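Local coordinates for mandelate racemase/muconate lactonizing protein (Alicyclobacillus acidocaldarius LAA1, PDB 3QLD) that belongs to the mandelate racemase/muconate lactonizing family of the enolase superfamily, pairing an enolase-type N-terminal domain with a TIM-barrel-like C-terminal domain, at residues L209-P223 against L235-S248. Sequence-based numbering, arbitrary orientation.
Sequences LRQLDAYDLQFIEQP and LQASLRTPVCLDES. With SO4 (sulfate ion), chain F.
C244 SG sits over one face of the F219 ring, offset toward its rim and 4.5 Å from the centroid, a cysteine sulfur-aromatic contact; chi1 of -179°, with SG anti to the backbone N, sets the sulfur there. C244 CB packs against F219 CD1, the backbone N of E221 lies at the ring edge, and W295 stacks with the F219 ring. At the other end, R240 NH1 lies over one face of the R210 guanidinium, 4.4 Å from R210 NH1, while the R210 edge faces both the D213 carboxylate and a sulfate ion, NH1 bonding to sulfate O1 and NH2 to O4. The amide of Q222 lies stacked on the E247 carboxylate, their planes 17° apart. Q222 OE1 accepts from D246 N in the carbonyl plane, on a lone pair (2.7 Å), and from S248 N, tilted 34° from that plane, while Q222 NE2 gives an in-plane bond to S248 OG (3.0 Å). D213 OD2 takes R210 NH1 on its anti lone pair in a 2.7 Å salt bridge and R240 N from above the carboxylate plane; D213 OD1 takes T241 N and T241 OG1 from one face, the hydroxyl at 2.5 Å. T241 OG1 also accepts a hydrogen from a water that joins L212 O and L217 N. Between these ends, strands 220-221 and 243-245 pair in parallel as neighbours in a beta-alpha-beta unit of the barrel. E221 OE2 comes within 3.9 Å of D246 OD2; K169 bonds E221 OE1 and N268 E221 OE2, R273 and Y56 meet D246 OD1, and K270 D246 OD2. Four donors on D213 probably favour its carboxylate form, and three bonds fix the Q222 amide, so polar side chains tie down the loops at both ends of the strand pair.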
# COMPACT_ATOMS: atom_id res chain seq x y z
N LEU A 209 29.31 3.80 -4.84
CA LEU A 209 28.41 4.51 -5.71
C LEU A 209 29.02 5.86 -6.11
O LEU A 209 28.82 6.38 -7.23
CB LEU A 209 27.07 4.76 -4.98
CG LEU A 209 26.19 3.49 -4.91
CD1 LEU A 209 24.91 3.72 -4.00
CD2 LEU A 209 25.71 3.07 -6.30
N ARG A 210 29.74 6.47 -5.18
CA ARG A 210 30.36 7.77 -5.46
C ARG A 210 31.44 7.64 -6.57
O ARG A 210 31.63 8.54 -7.37
CB ARG A 210 30.98 8.32 -4.19
CG ARG A 210 31.97 9.59 -4.41
CD ARG A 210 31.33 10.96 -4.87
NE ARG A 210 32.40 11.98 -4.88
CZ ARG A 210 32.67 12.82 -5.90
NH1 ARG A 210 31.93 12.80 -7.03
NH2 ARG A 210 33.67 13.70 -5.78
N GLN A 211 32.09 6.48 -6.62
CA GLN A 211 33.14 6.19 -7.68
C GLN A 211 32.48 6.24 -9.05
O GLN A 211 33.16 6.53 -10.09
CB GLN A 211 33.78 4.81 -7.47
CG GLN A 211 34.67 4.52 -6.23
CD GLN A 211 34.97 2.97 -6.07
OE1 GLN A 211 34.96 2.22 -7.06
NE2 GLN A 211 35.17 2.51 -4.84
N LEU A 212 31.18 5.97 -9.08
CA LEU A 212 30.42 6.02 -10.30
C LEU A 212 30.20 7.38 -10.89
O LEU A 212 29.90 7.50 -12.07
CB LEU A 212 29.10 5.20 -10.25
CG LEU A 212 29.24 3.75 -9.78
CD1 LEU A 212 27.80 3.17 -9.75
CD2 LEU A 212 30.13 2.92 -10.74
N ASP A 213 30.37 8.45 -10.11
CA ASP A 213 30.19 9.80 -10.64
C ASP A 213 31.15 10.07 -11.80
O ASP A 213 30.89 10.96 -12.62
CB ASP A 213 30.48 10.81 -9.52
CG ASP A 213 29.31 10.99 -8.56
OD1 ASP A 213 28.19 10.47 -8.82
OD2 ASP A 213 29.52 11.65 -7.51
N ALA A 214 32.24 9.32 -11.85
CA ALA A 214 33.25 9.60 -12.90
C ALA A 214 32.72 9.30 -14.33
O ALA A 214 33.29 9.80 -15.32
CB ALA A 214 34.52 8.87 -12.61
N TYR A 215 31.61 8.53 -14.43
CA TYR A 215 31.10 8.06 -15.72
C TYR A 215 29.94 8.76 -16.34
O TYR A 215 29.45 8.30 -17.40
CB TYR A 215 30.89 6.53 -15.66
CG TYR A 215 32.09 5.86 -15.10
CD1 TYR A 215 33.31 5.86 -15.80
CD2 TYR A 215 32.08 5.25 -13.86
CE1 TYR A 215 34.45 5.26 -15.27
CE2 TYR A 215 33.19 4.68 -13.31
CZ TYR A 215 34.39 4.69 -14.03
OH TYR A 215 35.52 4.10 -13.50
N ASP A 216 29.47 9.82 -15.66
CA ASP A 216 28.41 10.68 -16.13
C ASP A 216 27.11 9.93 -16.52
O ASP A 216 26.56 10.16 -17.58
CB ASP A 216 28.93 11.59 -17.28
CG ASP A 216 30.21 12.35 -16.90
OD1 ASP A 216 30.61 12.38 -15.68
OD2 ASP A 216 30.82 12.91 -17.84
N LEU A 217 26.64 9.04 -15.62
CA LEU A 217 25.34 8.33 -15.77
C LEU A 217 24.25 9.34 -15.79
O LEU A 217 24.31 10.32 -15.08
CB LEU A 217 25.16 7.35 -14.58
CG LEU A 217 26.15 6.21 -14.46
CD1 LEU A 217 26.01 5.49 -13.11
CD2 LEU A 217 25.96 5.20 -15.62
N GLN A 218 23.22 9.09 -16.56
CA GLN A 218 22.04 9.91 -16.54
C GLN A 218 21.33 9.86 -15.16
O GLN A 218 20.78 10.87 -14.71
CB GLN A 218 21.12 9.43 -17.65
CG GLN A 218 19.99 10.34 -17.96
CD GLN A 218 19.16 9.81 -19.10
OE1 GLN A 218 18.22 9.02 -18.89
NE2 GLN A 218 19.53 10.16 -20.32
N PHE A 219 21.38 8.69 -14.53
CA PHE A 219 20.84 8.47 -13.14
C PHE A 219 21.24 7.06 -12.68
O PHE A 219 21.71 6.23 -13.50
CB PHE A 219 19.29 8.61 -13.10
CG PHE A 219 18.55 7.71 -14.11
CD1 PHE A 219 18.32 6.36 -13.81
CD2 PHE A 219 18.06 8.25 -15.30
CE1 PHE A 219 17.67 5.53 -14.75
CE2 PHE A 219 17.38 7.43 -16.24
CZ PHE A 219 17.17 6.08 -15.92
N ILE A 220 21.09 6.83 -11.36
CA ILE A 220 21.22 5.51 -10.72
C ILE A 220 19.82 5.32 -10.14
O ILE A 220 19.38 6.15 -9.34
CB ILE A 220 22.31 5.47 -9.62
CG1 ILE A 220 23.72 5.70 -10.26
CG2 ILE A 220 22.25 4.08 -8.81
CD1 ILE A 220 24.78 5.91 -9.24
N GLU A 221 19.10 4.26 -10.57
CA GLU A 221 17.73 4.05 -10.12
C GLU A 221 17.69 3.17 -8.86
O GLU A 221 18.42 2.18 -8.77
CB GLU A 221 17.00 3.32 -11.25
CG GLU A 221 15.47 3.25 -11.06
CD GLU A 221 14.79 2.81 -12.35
OE1 GLU A 221 15.49 2.30 -13.26
OE2 GLU A 221 13.59 2.98 -12.46
N GLN A 222 16.85 3.56 -7.90
CA GLN A 222 16.57 2.72 -6.68
C GLN A 222 17.80 2.13 -6.03
O GLN A 222 17.95 0.92 -5.89
CB GLN A 222 15.53 1.65 -7.08
CG GLN A 222 14.10 2.24 -7.42
CD GLN A 222 13.25 2.77 -6.24
OE1 GLN A 222 12.47 3.72 -6.41
NE2 GLN A 222 13.42 2.21 -5.04
N PRO A 223 18.78 2.98 -5.60
CA PRO A 223 20.01 2.46 -5.09
C PRO A 223 19.78 1.68 -3.75
O PRO A 223 20.39 0.66 -3.52
CB PRO A 223 20.85 3.72 -4.82
CG PRO A 223 19.92 4.81 -4.75
CD PRO A 223 18.83 4.46 -5.72
N LEU A 235 22.49 9.95 0.88
CA LEU A 235 23.22 9.41 -0.26
C LEU A 235 23.15 10.38 -1.44
O LEU A 235 24.15 10.64 -2.08
CB LEU A 235 22.67 8.01 -0.63
CG LEU A 235 23.27 7.43 -1.91
CD1 LEU A 235 24.75 7.01 -1.68
CD2 LEU A 235 22.43 6.18 -2.32
N GLN A 236 21.97 10.90 -1.76
CA GLN A 236 21.85 11.82 -2.92
C GLN A 236 22.69 13.06 -2.73
O GLN A 236 23.39 13.52 -3.69
CB GLN A 236 20.40 12.21 -3.20
CG GLN A 236 20.21 13.21 -4.35
CD GLN A 236 20.66 12.68 -5.75
OE1 GLN A 236 19.80 12.44 -6.58
NE2 GLN A 236 21.99 12.53 -6.00
N ALA A 237 22.75 13.55 -1.47
CA ALA A 237 23.59 14.77 -1.15
C ALA A 237 25.07 14.52 -1.43
O ALA A 237 25.80 15.46 -1.81
CB ALA A 237 23.41 15.22 0.33
N SER A 238 25.49 13.24 -1.33
CA SER A 238 26.90 12.84 -1.53
C SER A 238 27.29 12.48 -2.99
O SER A 238 28.48 12.34 -3.32
CB SER A 238 27.27 11.68 -0.63
OG SER A 238 26.64 10.42 -1.06
N LEU A 239 26.27 12.36 -3.83
CA LEU A 239 26.43 11.92 -5.23
C LEU A 239 26.20 13.07 -6.19
O LEU A 239 25.19 13.83 -6.14
CB LEU A 239 25.41 10.79 -5.57
CG LEU A 239 25.64 9.41 -4.93
CD1 LEU A 239 24.48 8.51 -5.36
CD2 LEU A 239 26.96 8.79 -5.37
N ARG A 240 27.13 13.21 -7.12
CA ARG A 240 26.93 14.15 -8.23
C ARG A 240 25.91 13.61 -9.25
O ARG A 240 25.16 14.39 -9.89
CB ARG A 240 28.26 14.51 -8.93
CG ARG A 240 29.37 15.01 -7.95
CD ARG A 240 28.99 16.32 -7.18
NE ARG A 240 28.09 16.20 -6.02
CZ ARG A 240 28.45 15.90 -4.76
NH1 ARG A 240 29.73 15.67 -4.44
NH2 ARG A 240 27.51 15.81 -3.82
N THR A 241 25.90 12.30 -9.41
CA THR A 241 24.91 11.61 -10.29
C THR A 241 23.47 11.69 -9.71
O THR A 241 23.29 11.44 -8.51
CB THR A 241 25.31 10.14 -10.42
OG1 THR A 241 26.68 10.07 -10.83
CG2 THR A 241 24.34 9.26 -11.42
N PRO A 242 22.47 12.02 -10.54
CA PRO A 242 21.11 12.05 -10.03
C PRO A 242 20.67 10.63 -9.60
O PRO A 242 21.00 9.63 -10.26
CB PRO A 242 20.30 12.44 -11.28
CG PRO A 242 21.27 13.24 -12.10
CD PRO A 242 22.49 12.41 -11.98
N VAL A 243 19.93 10.59 -8.48
CA VAL A 243 19.21 9.36 -8.13
C VAL A 243 17.84 9.43 -8.80
O VAL A 243 17.22 10.46 -8.82
CB VAL A 243 19.02 9.24 -6.58
CG1 VAL A 243 18.05 8.09 -6.25
CG2 VAL A 243 20.40 9.02 -5.96
N CYS A 244 17.37 8.28 -9.31
CA CYS A 244 16.04 8.14 -9.88
C CYS A 244 15.22 7.21 -8.99
O CYS A 244 15.73 6.19 -8.55
CB CYS A 244 16.15 7.45 -11.23
SG CYS A 244 14.54 7.25 -12.03
N LEU A 245 13.97 7.59 -8.69
CA LEU A 245 13.12 6.70 -7.94
C LEU A 245 11.99 6.23 -8.86
O LEU A 245 11.46 7.01 -9.67
CB LEU A 245 12.53 7.39 -6.69
CG LEU A 245 13.61 7.87 -5.71
CD1 LEU A 245 12.88 8.57 -4.50
CD2 LEU A 245 14.49 6.76 -5.21
N ASP A 246 11.61 4.96 -8.68
CA ASP A 246 10.47 4.37 -9.41
C ASP A 246 9.49 4.02 -8.26
O ASP A 246 8.66 4.86 -7.93
CB ASP A 246 10.98 3.18 -10.25
CG ASP A 246 9.89 2.31 -10.85
OD1 ASP A 246 8.72 2.62 -10.77
OD2 ASP A 246 10.26 1.26 -11.41
N GLU A 247 9.63 2.85 -7.66
CA GLU A 247 8.58 2.30 -6.75
C GLU A 247 8.55 3.02 -5.40
O GLU A 247 7.52 3.06 -4.72
CB GLU A 247 8.61 0.74 -6.65
CG GLU A 247 9.80 0.20 -5.89
CD GLU A 247 11.00 -0.10 -6.82
OE1 GLU A 247 11.83 -0.90 -6.37
OE2 GLU A 247 11.09 0.42 -7.98
N SER A 248 9.66 3.70 -5.08
CA SER A 248 9.70 4.53 -3.87
C SER A 248 8.82 5.74 -3.91
O SER A 248 8.71 6.41 -2.88
CB SER A 248 11.13 4.99 -3.56
OG SER A 248 11.92 3.90 -3.14
S SO4 F . 33.40 15.70 -9.04
O1 SO4 F . 32.54 14.56 -9.41
O2 SO4 F . 34.80 15.33 -9.25
O3 SO4 F . 33.00 16.85 -9.85
O4 SO4 F . 33.18 16.00 -7.64
O HOH W 1 27.85 9.10 -13.11